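Long-range contacts in putative uncharacterized protein PH0300 (Pyrococcus horikoshii, PDB 3VRH), which catalyses the ATP-dependent 2-thiolation of 5-methyluridine 54 in the T loop of tRNAs, a modification that stabilises tRNAs in thermophiles: residues Cys6-Tyr11 with Tyr20-His25; Glu24-Tyr29 with Val205-Ala210; Leu77-Gly82 with Val108-Ile113; Pro104-Arg109 with Phe298-Thr303; Leu157-Ser162 with Asp230-Leu235. All coordinates share one frame; numbering follows the deposited sequence.

Contacts 1 and 2 lie side by side, centres about 10 Å apart, and share Glu24 and His25 on helix 23-40, which carries the N-terminal zinc module onto helix 201-211 of the PP-loop part. Tyr11 of contact 1 also reaches Ala206 of contact 2. Contacts 3 and 4, centres about 11 Å apart, both use strand 105-109, first against strand 73-80 and then against the C-terminal loop 298-303. Contact 5 pairs two helices beside the bicine pocket, its centre about 28 Å from that of contact 3. Along the chain contact 3 is nested within contact 2 and contact 5 within contact 4. Contact 2 docks the N-terminal module on the PP-loop part, and contact 4 the C-terminal loop.

Contact 1 of 5, residues Cys6-Tyr11 with Tyr20-His25; sequences CSREAY and YLCEEH. With ZN (zinc ion), chain B.
Tyr20, on the short strand 19-21, meets Ala10 through their CB atoms. Next, the carbonyl of Leu21 accepts the backbone N-H of Tyr11; the distance from Tyr11 N to Leu21 O, 2.5 Å, is unusually short. Cys22 follows at the N-cap of helix 23-40. Its CB packs on CB of Arg8 at 3.8 Å, while its SG both binds the zinc ion at 2.5 Å and accepts the N-H of His25 in a capping bond. The CG of Glu23 lies over one face of the Tyr11 ring, 3.7 Å from the ring centroid, in a CH-pi contact displaced toward CG and CD1. CG of Tyr11, anti to the backbone N (chi1 171°), is directed to the start of helix 23-40, where the ring meets Glu23; the tyrosine hydroxyl bonds to Ala206 O of helix 201-211. An alanine here would probably leave CG of Glu23 without the ring beneath it and Ala206 O without its hydroxyl partner. His25 closes the site: its ND1 binds zinc at 2.2 Å, and SG of Cys6 sits at the edge of its ring, likewise on the metal at 2.5 Å. Cys3 completes the four ligands, three cysteines and one histidine, of the zinc site in the N-terminal LIM-type domain. Cys6 SG also accepts Arg8 N at 3.3 Å, so two thiolates take backbone N-H groups as well as the metal, which would be expected to temper their negative charge.

Contact 2 of 5, residues Glu24-Tyr29 with Val205-Ala210; sequences EHFKEY and VAYALA. With ZN (zinc ion), chain B.
Lys27 NZ forms a salt bridge with Glu24 OE2 of its own helix at 2.9 Å, meeting the carboxylate on its syn side, while the carbon part of the lysine faces helix 201-211. Its CG lies 3.8 Å from CE2 of Tyr207, the two side chains crossing at about a right angle, and CA of Lys27 comes to the edge of the same ring. CB of Ala210 touches CG and CD of the lysine. CG of Phe26 is anti to its backbone N (chi1 168°), and the ring beyond it meets helix 201-211: CE2 is 3.7 Å from CB of Ala206, and Tyr207 N lies at the edge of the phenylalanine ring, 3.5 Å from CE2. The short helical segments approach to 10.2 Å at an angle of 123°. The hydroxyl of Tyr207 bonds to Glu31 further along helix 23-40. Between the two segments, which join the zinc-bearing helix to the PP-loop part, the contact is packing, with the Tyr207-Glu31 bond beside it, and the charged end of Lys27 is answered within its own helix.

Contact 3 of 5, residues Leu77-Gly82 with Val108-Ile113; sequences LHINLG and VRIKEI
Asn80 and Arg109 extend from the same face of the sheet, their amide and guanidinium planes 50° apart, with ND2 of Asn80 3.6 Å from CD of Arg109. Glu91 of helix 87-101 takes both groups, bonding to Asn80 ND2 and pairing with Arg109 NH2. The other branch of the asparagine, OD1, accepts Gly82 N at 2.8 Å in an Asx turn, and a water joins it to Lys111 N. On the opposite face, CG2 of Ile79 meets CD1 of Ile110 at 3.6 Å; the Leu81 side chain lies beside that of Ile110, pointing the same way, CD2 touching CD1. CD1 of Leu77 rests on CG2 of Val108. The backbones are parallel: Val108 N bonds to His78 O, Asn80 N to Val108 O at 2.8 Å, and Ile110 N to Asn80 O at 2.9 Å, the last carrying the pairing into the helix after Arg109. Strand 73-80, helix 87-101 and strand 105-109 form a beta-alpha-beta crossover of the PP-loop fold, with the ATP-binding Ile79 on strand 73-80.

Contact 4 of 5, residues Pro104-Arg109 with Phe298-Thr303; sequences PLHIVR and FKVSST
Strand 105-109, the outermost strand at one end of the six-stranded sheet within this chain, is covered here by the C-terminal loop 298-303, which adds no regular strand of its own. Thr303 packs its CG2 against the His106 ring, 3.7 Å from ND1 and the same from CE1, the two side chains crossing at about a right angle. In Thr303, CG2 is anti to the carbonyl carbon and OG1 lies between the backbone N and that carbon (chi1 64°); OG1 bonds to Glu306 N. The same methyl lies 3.7 Å from Leu105 O. From earlier in the loop, CG2 of Val300 comes within 3.9 Å of His106 ND1. A water lies in the plane of the imidazole at its edge, 2.8 Å from ND1, and donates to Ser302 O at 2.7 Å, tying the ring to the loop backbone. On its other nitrogen, NE2, His106 bonds to Glu75 of the adjoining strand. Further along the strand, Val108 is met by Phe298, which crosses it at about a right angle and touches both methyls of the valine through CE1, 3.9 Å from CG1 and 4.0 Å from CG2. The phenylalanine ring also packs on Ile138 and Phe142 of helix 127-145. The loop thus covers an edge strand of the PP-loop alpha/beta fold, through methyl groups, one aromatic ring and a water bridge.

Contact 5 of 5, residues Leu157-Ser162 with Asp230-Leu235; sequences LDDEAS and DMKGVL
The carboxylate of Asp159 is the flat group that reaches across: its OD1 receives Lys232 NZ at 2.6 Å nearly along its C-O axis, in a charged hydrogen bond. At the other oxygen, OD2 bonds to Asn156 N, so both ends of the group are held. Lys232 gets there as an extended chain beyond CG, with CG 3.7 Å from Ser162 CB and CE 3.2 Å from Asp159 OD1. NZ also pairs with Glu201, and two acids share one ammonium. A methionine in its place would probably leave the carboxylates of Asp159 and Glu201 without their shared positive charge and Asp159 OD1 without its bond. Beside this link the packing is largely aliphatic. CB of Ser162 rests on CB of Met231, and CD1 of Leu235 reaches helix 157-169, 3.4 Å from Ser162 N and 3.8 Å from Ala161 CB. The short helical segments approach to 9.1 Å and cross at 104°. Met231 also packs on Leu238 of the second subunit, and Asp230 pairs with Arg242 there, so helix 228-241 lies at the homodimer interface. Asp159 lines the bicine pocket near the ATP-binding Gly154, which makes this a nearly perpendicular helix pair between the PP-loop nucleotide site and the dimer interface.

Contact 1 of 5, residues Cys6-Tyr11 with Tyr20-His25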
# COMPACT_ATOMS: atom_id res chain seq x y z
N CYS A 6 -11.15 36.57 -11.08
CA CYS A 6 -10.82 37.88 -11.61
C CYS A 6 -10.17 37.76 -12.98
O CYS A 6 -10.17 36.68 -13.59
CB CYS A 6 -9.91 38.66 -10.66
SG CYS A 6 -8.17 38.15 -10.62
N SER A 7 -9.63 38.87 -13.44
CA SER A 7 -9.13 39.00 -14.80
C SER A 7 -7.61 38.80 -14.87
O SER A 7 -7.00 38.90 -15.94
CB SER A 7 -9.56 40.37 -15.37
OG SER A 7 -8.65 40.88 -16.32
N ARG A 8 -7.00 38.51 -13.72
CA ARG A 8 -5.56 38.29 -13.65
C ARG A 8 -5.13 36.96 -14.27
O ARG A 8 -5.94 36.02 -14.37
CB ARG A 8 -5.05 38.38 -12.20
CG ARG A 8 -5.13 39.79 -11.60
CD ARG A 8 -4.60 39.84 -10.18
NE ARG A 8 -4.85 41.14 -9.54
CZ ARG A 8 -5.93 41.43 -8.83
NH1 ARG A 8 -6.88 40.52 -8.65
NH2 ARG A 8 -6.07 42.65 -8.29
N GLU A 9 -3.87 36.88 -14.68
CA GLU A 9 -3.33 35.66 -15.27
C GLU A 9 -3.30 34.52 -14.25
O GLU A 9 -3.01 34.72 -13.07
CB GLU A 9 -1.93 35.91 -15.84
CG GLU A 9 -1.46 34.81 -16.79
CD GLU A 9 -0.18 35.16 -17.54
OE1 GLU A 9 0.58 36.03 -17.05
OE2 GLU A 9 0.07 34.58 -18.62
N ALA A 10 -3.63 33.32 -14.71
CA ALA A 10 -3.66 32.15 -13.84
C ALA A 10 -2.27 31.89 -13.28
O ALA A 10 -1.28 31.98 -14.00
CB ALA A 10 -4.16 30.94 -14.60
N TYR A 11 -2.18 31.59 -11.99
CA TYR A 11 -0.89 31.28 -11.39
C TYR A 11 -0.74 29.78 -11.25
O TYR A 11 0.36 29.24 -11.31
CB TYR A 11 -0.79 31.94 -10.03
CG TYR A 11 0.40 31.53 -9.19
CD1 TYR A 11 1.69 31.84 -9.58
CD2 TYR A 11 0.23 30.87 -7.97
CE1 TYR A 11 2.78 31.49 -8.81
CE2 TYR A 11 1.31 30.52 -7.18
CZ TYR A 11 2.59 30.83 -7.61
OH TYR A 11 3.70 30.50 -6.85
N TYR A 20 -8.69 27.60 -12.33
CA TYR A 20 -7.43 28.32 -12.44
C TYR A 20 -7.50 29.48 -11.47
O TYR A 20 -8.57 30.09 -11.31
CB TYR A 20 -7.22 28.83 -13.87
CG TYR A 20 -6.98 27.70 -14.84
CD1 TYR A 20 -5.69 27.26 -15.10
CD2 TYR A 20 -8.03 27.06 -15.47
CE1 TYR A 20 -5.46 26.22 -15.98
CE2 TYR A 20 -7.81 26.01 -16.35
CZ TYR A 20 -6.51 25.60 -16.60
OH TYR A 20 -6.27 24.56 -17.47
N LEU A 21 -6.38 29.77 -10.82
CA LEU A 21 -6.32 30.85 -9.83
C LEU A 21 -5.07 31.70 -10.01
O LEU A 21 -3.98 31.18 -10.25
CB LEU A 21 -6.31 30.26 -8.41
CG LEU A 21 -7.52 29.48 -7.91
CD1 LEU A 21 -7.25 28.99 -6.49
CD2 LEU A 21 -8.81 30.33 -7.98
N CYS A 22 -5.23 33.02 -9.86
CA CYS A 22 -4.10 33.92 -9.83
C CYS A 22 -3.39 33.76 -8.49
O CYS A 22 -3.88 33.06 -7.59
CB CYS A 22 -4.58 35.37 -9.99
SG CYS A 22 -5.38 36.06 -8.52
N GLU A 23 -2.25 34.43 -8.35
CA GLU A 23 -1.45 34.36 -7.14
C GLU A 23 -2.25 34.67 -5.88
O GLU A 23 -2.20 33.91 -4.92
CB GLU A 23 -0.28 35.34 -7.22
CG GLU A 23 0.91 34.83 -8.00
CD GLU A 23 2.17 35.62 -7.66
OE1 GLU A 23 3.08 35.70 -8.53
OE2 GLU A 23 2.24 36.15 -6.53
N GLU A 24 -2.98 35.78 -5.88
CA GLU A 24 -3.65 36.23 -4.66
C GLU A 24 -4.82 35.35 -4.30
O GLU A 24 -5.05 35.07 -3.12
CB GLU A 24 -4.08 37.69 -4.78
CG GLU A 24 -2.91 38.67 -4.70
CD GLU A 24 -2.14 38.55 -3.40
OE1 GLU A 24 -2.78 38.43 -2.33
OE2 GLU A 24 -0.88 38.55 -3.44
N HIS A 25 -5.56 34.90 -5.31
CA HIS A 25 -6.69 34.01 -5.07
C HIS A 25 -6.24 32.60 -4.72
O HIS A 25 -6.97 31.87 -4.05
CB HIS A 25 -7.69 34.01 -6.23
CG HIS A 25 -8.64 35.16 -6.19
ND1 HIS A 25 -8.60 36.18 -7.11
CD2 HIS A 25 -9.60 35.50 -5.29
CE1 HIS A 25 -9.52 37.09 -6.81
NE2 HIS A 25 -10.13 36.70 -5.71
ZN ZN B . -7.81 36.10 -9.19
O HOH W 1 -1.04 35.49 -11.27

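Contact 2 of 5, residues Glu24-Tyr29 with Val205-Ala210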
# COMPACT_ATOMS: atom_id res chain seq x y z
N GLU A 24 -2.98 35.78 -5.88
CA GLU A 24 -3.65 36.23 -4.66
C GLU A 24 -4.82 35.35 -4.30
O GLU A 24 -5.05 35.07 -3.12
CB GLU A 24 -4.08 37.69 -4.78
CG GLU A 24 -2.91 38.67 -4.70
CD GLU A 24 -2.14 38.55 -3.40
OE1 GLU A 24 -2.78 38.43 -2.33
OE2 GLU A 24 -0.88 38.55 -3.44
N HIS A 25 -5.56 34.90 -5.31
CA HIS A 25 -6.69 34.01 -5.07
C HIS A 25 -6.24 32.60 -4.72
O HIS A 25 -6.97 31.87 -4.05
CB HIS A 25 -7.69 34.01 -6.23
CG HIS A 25 -8.64 35.16 -6.19
ND1 HIS A 25 -8.60 36.18 -7.11
CD2 HIS A 25 -9.60 35.50 -5.29
CE1 HIS A 25 -9.52 37.09 -6.81
NE2 HIS A 25 -10.13 36.70 -5.71
N PHE A 26 -5.04 32.23 -5.17
CA PHE A 26 -4.46 30.96 -4.74
C PHE A 26 -4.09 31.02 -3.25
O PHE A 26 -4.39 30.09 -2.50
CB PHE A 26 -3.23 30.59 -5.55
CG PHE A 26 -2.45 29.45 -4.96
CD1 PHE A 26 -3.00 28.17 -4.91
CD2 PHE A 26 -1.19 29.67 -4.42
CE1 PHE A 26 -2.29 27.12 -4.35
CE2 PHE A 26 -0.48 28.62 -3.85
CZ PHE A 26 -1.03 27.34 -3.81
N LYS A 27 -3.42 32.10 -2.85
CA LYS A 27 -3.04 32.31 -1.45
C LYS A 27 -4.26 32.17 -0.57
O LYS A 27 -4.25 31.44 0.42
CB LYS A 27 -2.39 33.69 -1.27
CG LYS A 27 -0.91 33.70 -1.65
CD LYS A 27 -0.35 35.09 -1.97
CE LYS A 27 -0.56 36.10 -0.86
NZ LYS A 27 0.26 37.35 -1.10
N GLU A 28 -5.33 32.86 -0.98
CA GLU A 28 -6.60 32.83 -0.27
C GLU A 28 -7.19 31.42 -0.20
O GLU A 28 -7.61 30.97 0.87
CB GLU A 28 -7.59 33.80 -0.94
CG GLU A 28 -8.98 33.76 -0.35
CD GLU A 28 -9.89 34.90 -0.86
OE1 GLU A 28 -9.54 35.56 -1.86
OE2 GLU A 28 -10.95 35.12 -0.24
N TYR A 29 -7.22 30.73 -1.34
CA TYR A 29 -7.68 29.34 -1.35
C TYR A 29 -6.86 28.49 -0.37
O TYR A 29 -7.41 27.69 0.40
CB TYR A 29 -7.61 28.77 -2.78
CG TYR A 29 -7.44 27.27 -2.87
CD1 TYR A 29 -6.16 26.71 -2.89
CD2 TYR A 29 -8.54 26.42 -2.97
CE1 TYR A 29 -5.98 25.35 -2.97
CE2 TYR A 29 -8.37 25.04 -3.06
CZ TYR A 29 -7.09 24.51 -3.07
OH TYR A 29 -6.87 23.15 -3.15
N VAL A 205 4.60 24.02 -2.25
CA VAL A 205 5.61 24.66 -3.09
C VAL A 205 5.08 25.96 -3.70
O VAL A 205 5.73 27.01 -3.58
CB VAL A 205 6.12 23.73 -4.22
CG1 VAL A 205 6.96 24.54 -5.23
CG2 VAL A 205 6.94 22.59 -3.64
N ALA A 206 3.91 25.91 -4.31
CA ALA A 206 3.35 27.11 -4.93
C ALA A 206 3.09 28.24 -3.92
O ALA A 206 3.24 29.43 -4.23
CB ALA A 206 2.09 26.76 -5.72
N TYR A 207 2.70 27.88 -2.71
CA TYR A 207 2.39 28.90 -1.72
C TYR A 207 3.65 29.60 -1.23
O TYR A 207 3.70 30.83 -1.19
CB TYR A 207 1.62 28.31 -0.55
CG TYR A 207 1.12 29.37 0.40
CD1 TYR A 207 1.88 29.77 1.49
CD2 TYR A 207 -0.10 30.00 0.19
CE1 TYR A 207 1.44 30.76 2.37
CE2 TYR A 207 -0.56 30.98 1.05
CZ TYR A 207 0.21 31.36 2.14
OH TYR A 207 -0.24 32.34 3.01
N ALA A 208 4.67 28.83 -0.86
CA ALA A 208 5.96 29.39 -0.44
C ALA A 208 6.51 30.38 -1.45
O ALA A 208 7.00 31.44 -1.10
CB ALA A 208 6.96 28.28 -0.23
N LEU A 209 6.45 30.01 -2.72
CA LEU A 209 7.01 30.85 -3.76
C LEU A 209 6.17 32.10 -3.91
O LEU A 209 6.70 33.18 -4.15
CB LEU A 209 7.10 30.07 -5.08
CG LEU A 209 7.88 28.76 -4.83
CD1 LEU A 209 8.09 27.91 -6.10
CD2 LEU A 209 9.21 29.04 -4.09
N ALA A 210 4.86 31.96 -3.72
CA ALA A 210 3.96 33.11 -3.83
C ALA A 210 4.21 34.12 -2.73
O ALA A 210 4.15 35.32 -2.97
CB ALA A 210 2.51 32.66 -3.83
ZN ZN B . -7.81 36.10 -9.19

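Contact 3 of 5, residues Leu77-Gly82 with Val108-Ile113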
# COMPACT_ATOMS: atom_id res chain seq x y z
N LEU A 77 10.50 26.98 16.74
CA LEU A 77 11.70 26.36 17.26
C LEU A 77 12.47 25.74 16.12
O LEU A 77 11.92 24.95 15.34
CB LEU A 77 11.34 25.28 18.28
CG LEU A 77 12.46 24.30 18.64
CD1 LEU A 77 13.56 25.01 19.40
CD2 LEU A 77 11.93 23.11 19.43
N HIS A 78 13.76 26.08 16.01
CA HIS A 78 14.62 25.44 15.03
C HIS A 78 15.62 24.56 15.73
O HIS A 78 16.33 25.02 16.62
CB HIS A 78 15.37 26.46 14.20
CG HIS A 78 16.41 25.86 13.32
ND1 HIS A 78 16.10 25.12 12.20
CD2 HIS A 78 17.76 25.87 13.39
CE1 HIS A 78 17.21 24.70 11.62
NE2 HIS A 78 18.23 25.15 12.32
N ILE A 79 15.68 23.30 15.33
CA ILE A 79 16.61 22.38 15.96
C ILE A 79 17.77 22.15 15.01
O ILE A 79 17.64 21.47 13.98
CB ILE A 79 15.92 21.07 16.36
CG1 ILE A 79 14.85 21.35 17.41
CG2 ILE A 79 16.95 20.03 16.85
CD1 ILE A 79 13.85 20.21 17.60
N ASN A 80 18.90 22.75 15.36
CA ASN A 80 20.13 22.71 14.59
C ASN A 80 20.83 21.36 14.80
O ASN A 80 21.17 20.99 15.92
CB ASN A 80 20.99 23.92 14.99
CG ASN A 80 22.34 23.96 14.28
OD1 ASN A 80 23.01 22.94 14.12
ND2 ASN A 80 22.75 25.15 13.86
N LEU A 81 21.03 20.62 13.70
CA LEU A 81 21.49 19.22 13.78
C LEU A 81 23.00 19.09 13.98
O LEU A 81 23.50 18.01 14.23
CB LEU A 81 21.05 18.43 12.54
CG LEU A 81 19.56 18.53 12.20
CD1 LEU A 81 19.20 17.61 11.02
CD2 LEU A 81 18.70 18.23 13.43
N GLY A 82 23.71 20.20 13.88
CA GLY A 82 25.13 20.20 14.18
C GLY A 82 26.02 19.55 13.12
O GLY A 82 27.09 19.01 13.42
N VAL A 108 17.65 25.48 19.42
CA VAL A 108 18.38 24.45 20.13
C VAL A 108 19.43 23.82 19.21
O VAL A 108 19.10 23.27 18.14
CB VAL A 108 17.45 23.33 20.63
CG1 VAL A 108 18.24 22.22 21.31
CG2 VAL A 108 16.41 23.90 21.58
N ARG A 109 20.68 23.90 19.62
CA ARG A 109 21.77 23.32 18.86
C ARG A 109 22.14 21.98 19.48
O ARG A 109 22.66 21.91 20.59
CB ARG A 109 22.97 24.27 18.86
CG ARG A 109 22.65 25.65 18.35
CD ARG A 109 23.63 26.06 17.27
NE ARG A 109 23.34 27.37 16.70
CZ ARG A 109 24.20 28.40 16.71
NH1 ARG A 109 25.39 28.27 17.27
NH2 ARG A 109 23.86 29.57 16.16
N ILE A 110 21.84 20.90 18.77
CA ILE A 110 22.05 19.56 19.28
C ILE A 110 23.50 19.32 19.68
O ILE A 110 23.76 18.74 20.73
CB ILE A 110 21.59 18.52 18.25
CG1 ILE A 110 20.06 18.38 18.30
CG2 ILE A 110 22.28 17.20 18.47
CD1 ILE A 110 19.49 17.45 17.22
N LYS A 111 24.42 19.79 18.85
CA LYS A 111 25.86 19.64 19.09
C LYS A 111 26.30 20.37 20.36
O LYS A 111 27.20 19.92 21.06
CB LYS A 111 26.65 20.18 17.90
CG LYS A 111 27.91 19.40 17.56
CD LYS A 111 29.08 19.71 18.47
CE LYS A 111 30.34 19.02 17.98
NZ LYS A 111 30.52 19.18 16.50
N GLU A 112 25.68 21.51 20.64
CA GLU A 112 26.01 22.26 21.85
C GLU A 112 25.53 21.58 23.14
O GLU A 112 26.27 21.47 24.10
CB GLU A 112 25.53 23.71 21.74
CG GLU A 112 26.30 24.48 20.68
CD GLU A 112 25.87 25.94 20.54
OE1 GLU A 112 25.09 26.46 21.38
OE2 GLU A 112 26.33 26.58 19.57
N ILE A 113 24.31 21.08 23.15
CA ILE A 113 23.77 20.52 24.38
C ILE A 113 24.11 19.04 24.56
O ILE A 113 24.14 18.55 25.69
CB ILE A 113 22.25 20.69 24.44
CG1 ILE A 113 21.61 20.01 23.24
CG2 ILE A 113 21.89 22.19 24.52
CD1 ILE A 113 20.19 19.60 23.46
O HOH W 2 23.99 21.82 16.79

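Contact 4 of 5, residues Pro104-Arg109 with Phe298-Thr303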
# COMPACT_ATOMS: atom_id res chain seq x y z
N PRO A 104 8.60 34.83 16.91
CA PRO A 104 9.80 34.59 17.74
C PRO A 104 10.40 33.23 17.39
O PRO A 104 9.66 32.25 17.22
CB PRO A 104 9.24 34.54 19.17
CG PRO A 104 7.86 35.13 19.09
CD PRO A 104 7.36 34.87 17.70
N LEU A 105 11.72 33.15 17.30
CA LEU A 105 12.37 31.89 16.95
C LEU A 105 13.33 31.47 18.05
O LEU A 105 14.25 32.21 18.41
CB LEU A 105 13.09 31.99 15.61
CG LEU A 105 14.04 30.83 15.28
CD1 LEU A 105 13.28 29.50 15.17
CD2 LEU A 105 14.75 31.16 13.98
N HIS A 106 13.09 30.28 18.58
CA HIS A 106 13.98 29.71 19.58
C HIS A 106 14.89 28.72 18.89
O HIS A 106 14.46 28.02 17.95
CB HIS A 106 13.17 28.99 20.64
CG HIS A 106 12.03 29.80 21.19
ND1 HIS A 106 12.21 30.77 22.15
CD2 HIS A 106 10.71 29.80 20.90
CE1 HIS A 106 11.05 31.33 22.43
NE2 HIS A 106 10.12 30.75 21.69
N ILE A 107 16.14 28.65 19.33
CA ILE A 107 17.06 27.71 18.72
C ILE A 107 17.70 26.77 19.74
O ILE A 107 18.21 27.22 20.78
CB ILE A 107 18.17 28.43 17.94
CG1 ILE A 107 17.55 29.42 16.95
CG2 ILE A 107 19.08 27.40 17.24
CD1 ILE A 107 18.53 30.43 16.39
N VAL A 108 17.65 25.48 19.42
CA VAL A 108 18.38 24.45 20.13
C VAL A 108 19.43 23.82 19.21
O VAL A 108 19.10 23.27 18.14
CB VAL A 108 17.45 23.33 20.63
CG1 VAL A 108 18.24 22.22 21.31
CG2 VAL A 108 16.41 23.90 21.58
N ARG A 109 20.68 23.90 19.62
CA ARG A 109 21.77 23.32 18.86
C ARG A 109 22.14 21.98 19.48
O ARG A 109 22.66 21.91 20.59
CB ARG A 109 22.97 24.27 18.86
CG ARG A 109 22.65 25.65 18.35
CD ARG A 109 23.63 26.06 17.27
NE ARG A 109 23.34 27.37 16.70
CZ ARG A 109 24.20 28.40 16.71
NH1 ARG A 109 25.39 28.27 17.27
NH2 ARG A 109 23.86 29.57 16.16
N PHE A 298 14.64 22.91 29.03
CA PHE A 298 14.48 23.73 27.82
C PHE A 298 13.74 25.04 28.07
O PHE A 298 13.48 25.80 27.12
CB PHE A 298 13.80 22.95 26.70
CG PHE A 298 14.68 21.91 26.08
CD1 PHE A 298 15.71 22.28 25.24
CD2 PHE A 298 14.47 20.58 26.35
CE1 PHE A 298 16.51 21.33 24.67
CE2 PHE A 298 15.28 19.62 25.78
CZ PHE A 298 16.30 19.99 24.94
N LYS A 299 13.41 25.30 29.33
CA LYS A 299 12.78 26.55 29.73
C LYS A 299 13.61 27.77 29.29
O LYS A 299 14.83 27.83 29.48
CB LYS A 299 12.58 26.57 31.25
CG LYS A 299 11.98 27.87 31.76
CD LYS A 299 10.56 28.08 31.26
CE LYS A 299 9.95 29.33 31.88
NZ LYS A 299 10.48 30.59 31.26
N VAL A 300 12.93 28.74 28.66
CA VAL A 300 13.60 29.96 28.24
C VAL A 300 12.79 31.18 28.65
O VAL A 300 11.56 31.14 28.71
CB VAL A 300 13.87 29.98 26.70
CG1 VAL A 300 14.81 28.86 26.28
CG2 VAL A 300 12.56 29.91 25.92
N SER A 301 13.49 32.28 28.91
CA SER A 301 12.80 33.52 29.26
C SER A 301 12.81 34.51 28.10
O SER A 301 12.14 35.53 28.16
CB SER A 301 13.42 34.16 30.51
OG SER A 301 14.83 34.12 30.46
N SER A 302 13.56 34.18 27.04
CA SER A 302 13.72 35.08 25.90
C SER A 302 14.40 34.39 24.72
O SER A 302 14.79 33.23 24.80
CB SER A 302 14.58 36.28 26.32
OG SER A 302 15.82 35.82 26.82
N THR A 303 14.54 35.13 23.62
CA THR A 303 15.24 34.62 22.45
C THR A 303 16.57 35.35 22.28
O THR A 303 16.77 36.47 22.80
CB THR A 303 14.42 34.85 21.17
OG1 THR A 303 14.27 36.26 20.94
CG2 THR A 303 13.04 34.22 21.29
O HOH W 3 14.89 31.19 22.98

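Contact 5 of 5, residues Leu157-Ser162 with Asp230-Leu235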
# COMPACT_ATOMS: atom_id res chain seq x y z
N LEU A 157 -0.54 16.48 2.57
CA LEU A 157 -1.25 15.28 2.11
C LEU A 157 -0.28 14.24 1.55
O LEU A 157 -0.40 13.04 1.85
CB LEU A 157 -2.31 15.65 1.08
CG LEU A 157 -3.19 14.49 0.60
CD1 LEU A 157 -3.94 13.85 1.77
CD2 LEU A 157 -4.17 14.98 -0.45
N ASP A 158 0.67 14.70 0.74
CA ASP A 158 1.67 13.81 0.13
C ASP A 158 2.56 13.12 1.17
O ASP A 158 2.90 11.95 1.01
CB ASP A 158 2.52 14.55 -0.91
CG ASP A 158 1.69 15.07 -2.07
OD1 ASP A 158 1.19 16.21 -2.01
OD2 ASP A 158 1.53 14.35 -3.07
N ASP A 159 2.91 13.83 2.23
CA ASP A 159 3.63 13.20 3.33
C ASP A 159 2.84 12.09 3.99
O ASP A 159 3.36 10.99 4.18
CB ASP A 159 4.05 14.24 4.38
CG ASP A 159 4.93 15.31 3.79
OD1 ASP A 159 5.84 14.93 3.03
OD2 ASP A 159 4.68 16.52 4.03
N GLU A 160 1.59 12.37 4.36
CA GLU A 160 0.74 11.36 4.98
C GLU A 160 0.60 10.12 4.07
O GLU A 160 0.74 8.99 4.52
CB GLU A 160 -0.64 11.92 5.33
CG GLU A 160 -1.59 10.91 6.05
CD GLU A 160 -1.27 10.73 7.55
OE1 GLU A 160 -0.12 10.99 7.95
OE2 GLU A 160 -2.18 10.34 8.32
N ALA A 161 0.36 10.37 2.78
CA ALA A 161 0.15 9.30 1.81
C ALA A 161 1.39 8.39 1.69
O ALA A 161 1.28 7.16 1.77
CB ALA A 161 -0.24 9.87 0.44
N SER A 162 2.55 9.01 1.51
CA SER A 162 3.82 8.29 1.40
C SER A 162 4.22 7.56 2.68
O SER A 162 4.72 6.44 2.63
CB SER A 162 4.94 9.24 0.96
OG SER A 162 5.24 10.14 1.99
N ASP A 230 10.77 7.75 -2.86
CA ASP A 230 10.36 6.62 -3.68
C ASP A 230 8.84 6.50 -3.64
O ASP A 230 8.20 6.33 -4.68
CB ASP A 230 11.00 5.30 -3.21
CG ASP A 230 12.44 5.14 -3.68
OD1 ASP A 230 12.90 5.96 -4.50
OD2 ASP A 230 13.10 4.18 -3.24
N MET A 231 8.28 6.58 -2.43
CA MET A 231 6.83 6.46 -2.25
C MET A 231 6.10 7.61 -2.91
O MET A 231 5.07 7.42 -3.53
CB MET A 231 6.46 6.40 -0.77
CG MET A 231 7.18 5.32 0.02
SD MET A 231 6.67 3.62 -0.35
CE MET A 231 7.86 3.12 -1.59
N LYS A 232 6.65 8.82 -2.79
CA LYS A 232 5.99 9.98 -3.36
C LYS A 232 5.95 9.86 -4.89
O LYS A 232 4.96 10.23 -5.51
CB LYS A 232 6.64 11.30 -2.92
CG LYS A 232 6.33 11.69 -1.48
CD LYS A 232 7.12 12.90 -1.02
CE LYS A 232 6.64 13.37 0.37
NZ LYS A 232 7.02 14.79 0.70
N GLY A 233 7.02 9.31 -5.47
CA GLY A 233 7.13 9.17 -6.92
C GLY A 233 6.15 8.14 -7.46
O GLY A 233 5.47 8.35 -8.47
N VAL A 234 6.09 7.02 -6.76
CA VAL A 234 5.08 6.00 -7.01
C VAL A 234 3.67 6.59 -6.93
O VAL A 234 2.84 6.38 -7.82
CB VAL A 234 5.22 4.87 -5.99
CG1 VAL A 234 3.96 4.06 -5.91
CG2 VAL A 234 6.40 3.99 -6.33
N LEU A 235 3.41 7.34 -5.86
CA LEU A 235 2.08 7.90 -5.65
C LEU A 235 1.75 8.97 -6.69
O LEU A 235 0.61 9.09 -7.11
CB LEU A 235 1.95 8.47 -4.24
CG LEU A 235 1.96 7.43 -3.13
CD1 LEU A 235 2.22 8.10 -1.80
CD2 LEU A 235 0.64 6.71 -3.09